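Probable transcriptional regulatory protein aq_1575 (Aquifex aeolicus, PDB 1LFP) probably binds DNA and regulates transcription, as a member of the TACO1/YebC family. Local coordinates at residues 21-26 against 227-232; 27-32 against 67-72; 145-150 against 191-196. All blocks are in the same frame, centred on the assembly; numbering follows the deposited sequence.

Contact 1 of 3, residues 21-26 against 227-232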
loop_
_atom_site.group_PDB
_atom_site.type_symbol
_atom_site.label_atom_id
_atom_site.label_comp_id
_atom_site.label_asym_id
_atom_site.label_seq_id
_atom_site.Cartn_x
_atom_site.Cartn_y
_atom_site.Cartn_z
ATOM N N ARG A 21 -14.517 6.576 -4.015
ATOM C CA ARG A 21 -14.892 5.256 -3.528
ATOM C C ARG A 21 -14.840 4.084 -4.499
ATOM O O ARG A 21 -14.441 2.991 -4.096
ATOM C CB ARG A 21 -16.267 5.301 -2.841
ATOM C CG ARG A 21 -17.191 6.423 -3.281
ATOM C CD ARG A 21 -18.380 6.509 -2.316
ATOM N NE ARG A 21 -19.304 7.597 -2.622
ATOM C CZ ARG A 21 -19.916 7.759 -3.792
ATOM N NH1 ARG A 21 -19.706 6.903 -4.783
ATOM N NH2 ARG A 21 -20.745 8.780 -3.972
ATOM N N GLY A 22 -15.249 4.297 -5.745
ATOM C CA GLY A 22 -15.219 3.217 -6.731
ATOM C C GLY A 22 -13.796 2.717 -6.873
ATOM O O GLY A 22 -13.528 1.511 -6.886
ATOM N N LYS A 23 -12.868 3.647 -6.984
ATOM C CA LYS A 23 -11.460 3.294 -7.113
ATOM C C LYS A 23 -10.942 2.542 -5.904
ATOM O O LYS A 23 -10.235 1.509 -6.026
ATOM C CB LYS A 23 -10.631 4.561 -7.343
ATOM C CG LYS A 23 -10.458 4.915 -8.812
ATOM C CD LYS A 23 -10.550 6.415 -9.052
ATOM C CE LYS A 23 -12.003 6.840 -9.041
ATOM N NZ LYS A 23 -12.242 8.313 -8.984
ATOM N N LEU A 24 -11.285 3.034 -4.721
ATOM C CA LEU A 24 -10.858 2.383 -3.489
ATOM C C LEU A 24 -11.461 0.961 -3.395
ATOM O O LEU A 24 -10.763 -0.024 -3.104
ATOM C CB LEU A 24 -11.314 3.201 -2.296
ATOM C CG LEU A 24 -10.988 2.597 -0.938
ATOM C CD1 LEU A 24 -9.524 2.782 -0.668
ATOM C CD2 LEU A 24 -11.888 3.208 0.156
ATOM N N PHE A 25 -12.754 0.856 -3.638
ATOM C CA PHE A 25 -13.412 -0.460 -3.573
ATOM C C PHE A 25 -12.865 -1.427 -4.592
ATOM O O PHE A 25 -12.815 -2.649 -4.353
ATOM C CB PHE A 25 -14.913 -0.311 -3.773
ATOM C CG PHE A 25 -15.604 0.386 -2.631
ATOM C CD1 PHE A 25 -16.959 0.700 -2.706
ATOM C CD2 PHE A 25 -14.912 0.661 -1.454
ATOM C CE1 PHE A 25 -17.620 1.276 -1.589
ATOM C CE2 PHE A 25 -15.549 1.229 -0.350
ATOM C CZ PHE A 25 -16.906 1.534 -0.418
ATOM N N SER A 26 -12.491 -0.898 -5.745
ATOM C CA SER A 26 -11.947 -1.755 -6.780
ATOM C C SER A 26 -10.685 -2.417 -6.228
ATOM O O SER A 26 -10.479 -3.617 -6.399
ATOM C CB SER A 26 -11.672 -0.936 -8.036
ATOM O OG SER A 26 -11.028 -1.742 -9.010
ATOM N N GLU A 227 -3.059 6.136 -9.816
ATOM C CA GLU A 227 -4.318 6.240 -10.537
ATOM C C GLU A 227 -4.670 5.038 -11.394
ATOM O O GLU A 227 -5.711 5.029 -12.056
ATOM C CB GLU A 227 -4.343 7.517 -11.381
ATOM C CG GLU A 227 -4.436 8.779 -10.526
ATOM C CD GLU A 227 -5.667 8.784 -9.629
ATOM O OE1 GLU A 227 -6.798 8.801 -10.167
ATOM O OE2 GLU A 227 -5.506 8.768 -8.389
ATOM N N LEU A 228 -3.807 4.027 -11.391
ATOM C CA LEU A 228 -4.072 2.827 -12.152
ATOM C C LEU A 228 -4.807 1.862 -11.240
ATOM O O LEU A 228 -4.411 1.628 -10.075
ATOM C CB LEU A 228 -2.763 2.187 -12.653
ATOM C CG LEU A 228 -1.873 3.079 -13.518
ATOM C CD1 LEU A 228 -0.622 2.309 -13.933
ATOM C CD2 LEU A 228 -2.644 3.558 -14.736
ATOM N N ASP A 229 -5.903 1.333 -11.767
ATOM C CA ASP A 229 -6.733 0.376 -11.064
ATOM C C ASP A 229 -5.898 -0.839 -10.708
ATOM O O ASP A 229 -6.114 -1.480 -9.698
ATOM C CB ASP A 229 -7.885 -0.090 -11.962
ATOM C CG ASP A 229 -9.082 0.835 -11.909
ATOM O OD1 ASP A 229 -9.938 0.723 -12.812
ATOM O OD2 ASP A 229 -9.170 1.662 -10.973
ATOM N N ASP A 230 -4.947 -1.164 -11.565
ATOM C CA ASP A 230 -4.108 -2.347 -11.312
ATOM C C ASP A 230 -3.111 -2.111 -10.179
ATOM O O ASP A 230 -2.528 -3.054 -9.657
ATOM C CB ASP A 230 -3.309 -2.734 -12.569
ATOM C CG ASP A 230 -4.187 -3.230 -13.723
ATOM O OD1 ASP A 230 -5.280 -3.774 -13.477
ATOM O OD2 ASP A 230 -3.757 -3.104 -14.895
ATOM N N VAL A 231 -2.880 -0.856 -9.795
ATOM C CA VAL A 231 -1.890 -0.621 -8.752
ATOM C C VAL A 231 -2.458 -0.615 -7.327
ATOM O O VAL A 231 -3.441 0.068 -7.066
ATOM C CB VAL A 231 -1.127 0.750 -8.991
ATOM C CG1 VAL A 231 -0.101 0.957 -7.909
ATOM C CG2 VAL A 231 -0.456 0.749 -10.390
ATOM N N GLN A 232 -1.838 -1.381 -6.428
ATOM C CA GLN A 232 -2.251 -1.466 -5.017
ATOM C C GLN A 232 -1.368 -0.571 -4.154
ATOM O O GLN A 232 -1.848 0.123 -3.246
ATOM C CB GLN A 232 -2.111 -2.891 -4.449
ATOM C CG GLN A 232 -3.070 -3.954 -4.993
ATOM C CD GLN A 232 -4.458 -3.933 -4.359
ATOM O OE1 GLN A 232 -4.628 -3.928 -3.127
ATOM N NE2 GLN A 232 -5.453 -3.931 -5.208
#

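Contact 2 of 3, residues 27-32 against 67-72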
loop_
_atom_site.group_PDB
_atom_site.type_symbol
_atom_site.label_atom_id
_atom_site.label_comp_id
_atom_site.label_asym_id
_atom_site.label_seq_id
_atom_site.Cartn_x
_atom_site.Cartn_y
_atom_site.Cartn_z
ATOM N N LYS A 27 -9.852 -1.637 -5.546
ATOM C CA LYS A 27 -8.622 -2.152 -4.965
ATOM C C LYS A 27 -8.926 -3.071 -3.787
ATOM O O LYS A 27 -8.233 -4.083 -3.587
ATOM C CB LYS A 27 -7.711 -0.973 -4.574
ATOM C CG LYS A 27 -7.264 -0.205 -5.850
ATOM C CD LYS A 27 -6.314 0.975 -5.647
ATOM C CE LYS A 27 -5.826 1.492 -7.041
ATOM N NZ LYS A 27 -4.821 2.569 -6.913
ATOM N N LEU A 28 -9.969 -2.771 -3.006
ATOM C CA LEU A 28 -10.253 -3.674 -1.898
ATOM C C LEU A 28 -10.757 -5.024 -2.429
ATOM O O LEU A 28 -10.464 -6.069 -1.850
ATOM C CB LEU A 28 -11.265 -3.056 -0.946
ATOM C CG LEU A 28 -10.650 -2.068 0.067
ATOM C CD1 LEU A 28 -9.916 -2.837 1.139
ATOM C CD2 LEU A 28 -9.705 -1.116 -0.606
ATOM N N ILE A 29 -11.521 -4.976 -3.510
ATOM C CA ILE A 29 -12.044 -6.186 -4.149
ATOM C C ILE A 29 -10.858 -7.037 -4.625
ATOM O O ILE A 29 -10.840 -8.274 -4.424
ATOM C CB ILE A 29 -12.919 -5.799 -5.351
ATOM C CG1 ILE A 29 -14.235 -5.179 -4.829
ATOM C CG2 ILE A 29 -13.143 -7.029 -6.238
ATOM C CD1 ILE A 29 -15.186 -4.728 -5.897
ATOM N N ARG A 30 -9.877 -6.401 -5.270
ATOM C CA ARG A 30 -8.681 -7.116 -5.751
ATOM C C ARG A 30 -7.957 -7.822 -4.608
ATOM O O ARG A 30 -7.561 -8.977 -4.742
ATOM C CB ARG A 30 -7.690 -6.142 -6.386
ATOM C CG ARG A 30 -7.437 -6.337 -7.840
ATOM C CD ARG A 30 -8.635 -5.987 -8.613
ATOM N NE ARG A 30 -8.268 -5.622 -9.975
ATOM C CZ ARG A 30 -8.308 -4.389 -10.451
ATOM N NH1 ARG A 30 -8.709 -3.395 -9.671
ATOM N NH2 ARG A 30 -7.930 -4.145 -11.702
ATOM N N GLU A 31 -7.757 -7.115 -3.491
ATOM C CA GLU A 31 -7.086 -7.690 -2.322
ATOM C C GLU A 31 -7.823 -8.912 -1.795
ATOM O O GLU A 31 -7.201 -9.934 -1.445
ATOM C CB GLU A 31 -6.893 -6.611 -1.251
ATOM C CG GLU A 31 -6.330 -7.081 0.089
ATOM C CD GLU A 31 -4.938 -7.759 0.043
ATOM O OE1 GLU A 31 -4.580 -8.363 1.073
ATOM O OE2 GLU A 31 -4.180 -7.684 -0.959
ATOM N N ILE A 32 -9.150 -8.848 -1.768
ATOM C CA ILE A 32 -9.920 -10.004 -1.286
ATOM C C ILE A 32 -9.766 -11.177 -2.269
ATOM O O ILE A 32 -9.634 -12.341 -1.843
ATOM C CB ILE A 32 -11.388 -9.598 -1.146
ATOM C CG1 ILE A 32 -11.522 -8.702 0.090
ATOM C CG2 ILE A 32 -12.300 -10.847 -0.947
ATOM C CD1 ILE A 32 -12.911 -8.114 0.203
ATOM N N GLU A 67 -18.614 -10.652 -0.512
ATOM C CA GLU A 67 -18.907 -12.062 -0.811
ATOM C C GLU A 67 -18.583 -12.416 -2.267
ATOM O O GLU A 67 -17.980 -13.459 -2.570
ATOM C CB GLU A 67 -20.384 -12.322 -0.527
ATOM C CG GLU A 67 -20.872 -13.708 -0.843
ATOM C CD GLU A 67 -22.353 -13.839 -0.558
ATOM O OE1 GLU A 67 -22.729 -13.770 0.636
ATOM O OE2 GLU A 67 -23.137 -13.982 -1.524
ATOM N N ARG A 68 -18.994 -11.542 -3.170
ATOM C CA ARG A 68 -18.772 -11.736 -4.592
ATOM C C ARG A 68 -17.277 -11.880 -4.891
ATOM O O ARG A 68 -16.859 -12.751 -5.656
ATOM C CB ARG A 68 -19.380 -10.564 -5.355
ATOM C CG ARG A 68 -19.330 -10.683 -6.858
ATOM C CD ARG A 68 -20.669 -10.225 -7.469
ATOM N NE ARG A 68 -21.157 -8.986 -6.864
ATOM C CZ ARG A 68 -22.431 -8.604 -6.805
ATOM N NH1 ARG A 68 -23.401 -9.353 -7.314
ATOM N NH2 ARG A 68 -22.743 -7.468 -6.211
ATOM N N ALA A 69 -16.469 -11.042 -4.229
ATOM C CA ALA A 69 -15.021 -11.056 -4.412
ATOM C C ALA A 69 -14.430 -12.384 -3.966
ATOM O O ALA A 69 -13.533 -12.898 -4.621
ATOM C CB ALA A 69 -14.360 -9.886 -3.604
ATOM N N ILE A 70 -14.879 -12.916 -2.835
ATOM C CA ILE A 70 -14.349 -14.209 -2.388
ATOM C C ILE A 70 -14.690 -15.325 -3.375
ATOM O O ILE A 70 -13.859 -16.198 -3.648
ATOM C CB ILE A 70 -14.898 -14.592 -1.030
ATOM C CG1 ILE A 70 -14.575 -13.491 -0.029
ATOM C CG2 ILE A 70 -14.302 -15.955 -0.598
ATOM C CD1 ILE A 70 -15.298 -13.596 1.244
ATOM N N LYS A 71 -15.904 -15.316 -3.917
ATOM C CA LYS A 71 -16.239 -16.369 -4.870
ATOM C C LYS A 71 -15.414 -16.241 -6.136
ATOM O O LYS A 71 -15.077 -17.236 -6.770
ATOM C CB LYS A 71 -17.745 -16.391 -5.179
ATOM C CG LYS A 71 -18.402 -15.075 -5.496
ATOM C CD LYS A 71 -19.913 -15.192 -5.241
ATOM C CE LYS A 71 -20.760 -14.114 -5.946
ATOM N NZ LYS A 71 -20.981 -14.339 -7.413
ATOM N N LYS A 72 -15.062 -15.017 -6.508
ATOM C CA LYS A 72 -14.258 -14.863 -7.689
ATOM C C LYS A 72 -12.823 -15.359 -7.496
ATOM O O LYS A 72 -12.239 -15.971 -8.396
ATOM C CB LYS A 72 -14.290 -13.423 -8.170
ATOM C CG LYS A 72 -15.224 -13.244 -9.363
ATOM C CD LYS A 72 -16.595 -13.907 -9.136
ATOM C CE LYS A 72 -16.621 -15.399 -9.511
ATOM N NZ LYS A 72 -17.842 -16.092 -8.998
#

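Contact 3 of 3, residues 145-150 against 191-196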
loop_
_atom_site.group_PDB
_atom_site.type_symbol
_atom_site.label_atom_id
_atom_site.label_comp_id
_atom_site.label_asym_id
_atom_site.label_seq_id
_atom_site.Cartn_x
_atom_site.Cartn_y
_atom_site.Cartn_z
ATOM N N LYS A 145 -6.010 11.142 14.648
ATOM C CA LYS A 145 -7.186 11.743 15.260
ATOM C C LYS A 145 -7.701 10.987 16.463
ATOM O O LYS A 145 -8.133 11.584 17.444
ATOM C CB LYS A 145 -8.318 11.813 14.238
ATOM C CG LYS A 145 -8.117 12.812 13.123
ATOM C CD LYS A 145 -9.167 12.601 12.048
ATOM C CE LYS A 145 -9.277 13.804 11.110
ATOM N NZ LYS A 145 -10.084 14.902 11.720
ATOM N N GLU A 146 -7.646 9.664 16.382
ATOM C CA GLU A 146 -8.172 8.827 17.439
ATOM C C GLU A 146 -7.205 8.404 18.544
ATOM O O GLU A 146 -7.624 7.804 19.537
ATOM C CB GLU A 146 -8.824 7.590 16.813
ATOM C CG GLU A 146 -10.105 7.876 16.001
ATOM C CD GLU A 146 -11.273 8.393 16.852
ATOM O OE1 GLU A 146 -11.305 8.110 18.070
ATOM O OE2 GLU A 146 -12.176 9.067 16.303
ATOM N N VAL A 147 -5.924 8.712 18.406
ATOM C CA VAL A 147 -4.977 8.340 19.452
ATOM C C VAL A 147 -4.125 9.529 19.866
ATOM O O VAL A 147 -4.608 10.657 19.926
ATOM C CB VAL A 147 -4.044 7.203 19.002
ATOM C CG1 VAL A 147 -4.863 5.976 18.601
ATOM C CG2 VAL A 147 -3.173 7.675 17.851
ATOM N N SER A 148 -2.855 9.273 20.142
ATOM C CA SER A 148 -1.945 10.319 20.569
ATOM C C SER A 148 -0.545 9.939 20.133
ATOM O O SER A 148 -0.258 8.761 19.916
ATOM C CB SER A 148 -2.008 10.438 22.085
ATOM O OG SER A 148 -3.207 9.843 22.555
ATOM N N GLU A 149 0.325 10.930 19.982
ATOM C CA GLU A 149 1.689 10.630 19.582
ATOM C C GLU A 149 2.296 9.804 20.704
ATOM O O GLU A 149 2.850 8.732 20.470
ATOM C CB GLU A 149 2.511 11.908 19.404
ATOM C CG GLU A 149 2.796 12.317 17.972
ATOM C CD GLU A 149 1.607 12.977 17.307
ATOM O OE1 GLU A 149 0.577 12.299 17.118
ATOM O OE2 GLU A 149 1.701 14.180 16.979
ATOM N N GLU A 150 2.142 10.299 21.929
ATOM C CA GLU A 150 2.713 9.656 23.104
ATOM C C GLU A 150 2.230 8.241 23.406
ATOM O O GLU A 150 3.035 7.316 23.513
ATOM C CB GLU A 150 2.488 10.530 24.336
ATOM C CG GLU A 150 3.262 10.058 25.561
ATOM C CD GLU A 150 2.893 10.817 26.821
ATOM O OE1 GLU A 150 3.503 10.550 27.878
ATOM O OE2 GLU A 150 1.993 11.678 26.756
ATOM N N GLY A 191 -6.337 -1.618 22.611
ATOM C CA GLY A 191 -7.204 -0.487 22.298
ATOM C C GLY A 191 -6.890 0.388 21.099
ATOM O O GLY A 191 -7.623 1.333 20.796
ATOM N N VAL A 192 -5.804 0.080 20.397
ATOM C CA VAL A 192 -5.396 0.862 19.238
ATOM C C VAL A 192 -6.190 0.518 17.978
ATOM O O VAL A 192 -6.235 -0.646 17.583
ATOM C CB VAL A 192 -3.895 0.628 18.919
ATOM C CG1 VAL A 192 -3.443 1.608 17.797
ATOM C CG2 VAL A 192 -3.048 0.805 20.159
ATOM N N PRO A 193 -6.852 1.512 17.356
ATOM C CA PRO A 193 -7.622 1.257 16.134
ATOM C C PRO A 193 -6.679 1.047 14.939
ATOM O O PRO A 193 -5.673 1.746 14.808
ATOM C CB PRO A 193 -8.456 2.517 15.985
ATOM C CG PRO A 193 -7.574 3.569 16.549
ATOM C CD PRO A 193 -6.966 2.917 17.773
ATOM N N ILE A 194 -7.012 0.108 14.053
ATOM C CA ILE A 194 -6.155 -0.158 12.906
ATOM C C ILE A 194 -6.860 0.289 11.638
ATOM O O ILE A 194 -7.970 -0.162 11.377
ATOM C CB ILE A 194 -5.872 -1.649 12.761
ATOM C CG1 ILE A 194 -5.256 -2.197 14.042
ATOM C CG2 ILE A 194 -4.997 -1.884 11.516
ATOM C CD1 ILE A 194 -4.023 -1.451 14.516
ATOM N N GLU A 195 -6.213 1.151 10.858
ATOM C CA GLU A 195 -6.812 1.615 9.616
ATOM C C GLU A 195 -6.406 0.684 8.484
ATOM O O GLU A 195 -7.221 0.355 7.628
ATOM C CB GLU A 195 -6.385 3.041 9.305
ATOM C CG GLU A 195 -7.019 3.602 8.055
ATOM C CD GLU A 195 -6.779 5.091 7.901
ATOM O OE1 GLU A 195 -7.313 5.867 8.730
ATOM O OE2 GLU A 195 -6.054 5.484 6.962
ATOM N N LYS A 196 -5.146 0.260 8.486
ATOM C CA LYS A 196 -4.641 -0.661 7.465
ATOM C C LYS A 196 -3.537 -1.512 8.043
ATOM O O LYS A 196 -2.779 -1.028 8.880
ATOM C CB LYS A 196 -4.050 0.086 6.264
ATOM C CG LYS A 196 -5.029 0.932 5.463
ATOM C CD LYS A 196 -4.367 1.406 4.159
ATOM C CE LYS A 196 -5.335 2.195 3.288
ATOM N NZ LYS A 196 -4.753 2.527 1.956
#

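Contact 1 of 3, residues 21-26 against 227-232
The first turns of helix 21-39 face a type I beta turn, Leu228 to Val231, that carries the chain from helix 212-226 into strand 231-239; across this surface seam Lys23 and Ser26 meet Asp229. The turn is closed by the backbone bond from Val231 N to Leu228 O, 2.9 Å. Asp229 takes its second position, where the helical backbone angles suit a small polar residue and leave the carboxylate projecting from the bend. Its CG lies beside the backbone N and anti to the carbonyl carbon (chi1 -85°), and the end of the side chain reaches nearer the helix than its root does. OD2 touches the aliphatic part of Lys23, 4.1 Å from Lys23 CG, the two side chains crossing at about a right angle. Ser26, one helical turn further on, points its short side chain at the turn, and Ser26 OG comes to 4.3 Å from Asp229 CG. Lys23 bends at chi2 and chi3, which carries its ammonium back along its own helix to bond with Gln20 rather than across to the turn: Lys23 NZ is 7.6 Å from Asp229 OD2. The next residue, Asp230, is buried and forms a salt bridge with Arg108 and a hydrogen bond with Thr109. A carboxylate thus rests on the aliphatic part of a lysine whose charged end is engaged by Gln20; with 5.6 Å between Lys23 NZ and Glu227 OE1, that ammonium could offer the turn at most a longer-range attraction.

Contact 2 of 3, residues 27-32 against 67-72
Ile29 and Ile32 meet Ala69 and Ile70 without a ring, amide or charged plane among their side chains, so there are no faces or edges to match and the fit is one of methyl and methylene groups. The contact packs helix 21-39 against helix 63-74 in the helical N-terminal domain, where helix 47-58 adds to the same apolar region: Leu49 and Ala52 touch Ile32, and Ile53 touches Ile70. The two short helical segments cross at -43° with their axes 8.7 Å apart at closest approach. Ala69 makes this closeness possible, since its lone methyl lets the backbones come together to 5.7 Å between Ile29 CA and Ala69 CA. In both isoleucines of helix 21-39 chi1 (-72° in Ile29, -74° in Ile32) sets CG1 beside the backbone N, which leaves CG2 anti to it, and in each it is this branch methyl that does the touching. Ile29 CG2 reaches the methyl from one turn earlier, 4.1 Å from Ala69 CB, while Met61 also packs on Ile29. Beta-branched isoleucine suits these places because its branch at CB keeps the bulk close to the helix, within reach of Ala69. Ile32, whose side chain is directed at the other helix, meets Ile70 at a slant, and its CG2 serves two neighbours at once: Ile70 CG1 at 3.6 Å, and Ala69 CB at 3.5 Å, tighter than a usual carbon-carbon contact.

Contact 3 of 3, residues 145-150 against 191-196
Two irregular stretches of backbone come together where Glu146 and Val147 touch Pro193, with spacings of 7.7 Å between Glu146 CA and Pro193 CA and 7.5 Å between Val147 CA and Val192 CA. Residues 145-148 lead into helix 149-159, with Ser148 at its N-cap position, although the serine hydroxyl bonds to the side chain of Glu151. Segment 191-196 follows helix 180-188, which ends in a Schellman motif. Gly191 is the C-prime residue, and its positive phi of 91° would press a side chain against the preceding carbonyl. Further on, a classic beta bulge, in which Glu195 and Lys196 share Glu141 as their partner, opens strand 196-203. These loops belong to a ferredoxin-like unit: a beta-alpha-beta-beta-alpha-beta chain forms a four-stranded antiparallel sheet, and the contact joins the loop between the first strand and first helix to the loop between the second helix and last strand. Val147 is directed at the proline ring, and the two side chains meet aslant. Its CG1, beside the backbone N (chi1 -58°), does the touching, 3.8 Å from Pro193 CD and 4.2 Å from Pro193 CG. Proline suits the extended loop, its rigid ring offering an apolar surface that also rests on Pro143, while His171 packs against Val147. Glu146 adds only its methylene root, Glu146 CB lying 4.2 Å from Pro193 CG. Bends at its first two torsions lead the carboxylate away from the proline.

From the N terminus, helix 21-39 supplies the first half of both contact 1 and contact 2. Contact 2 closes first, when the chain returns through helix 63-74, and its loop stays inside the helical N-terminal region. Contact 3 opens and closes later, in series with contact 2, tying together two loops of the four-stranded antiparallel sheet unit. Contact 1 closes last, at 227-232, so both other loops nest within it; it brings the N-terminal helix against the entry to strand 231-239 of the five-stranded sheet. Contacts 1 and 2 touch, with a probable hydrogen bond from the Gln232 side chain to the carbonyl of Lys27, whereas contact 3 lies apart, its centre about 25 Å from that of contact 1.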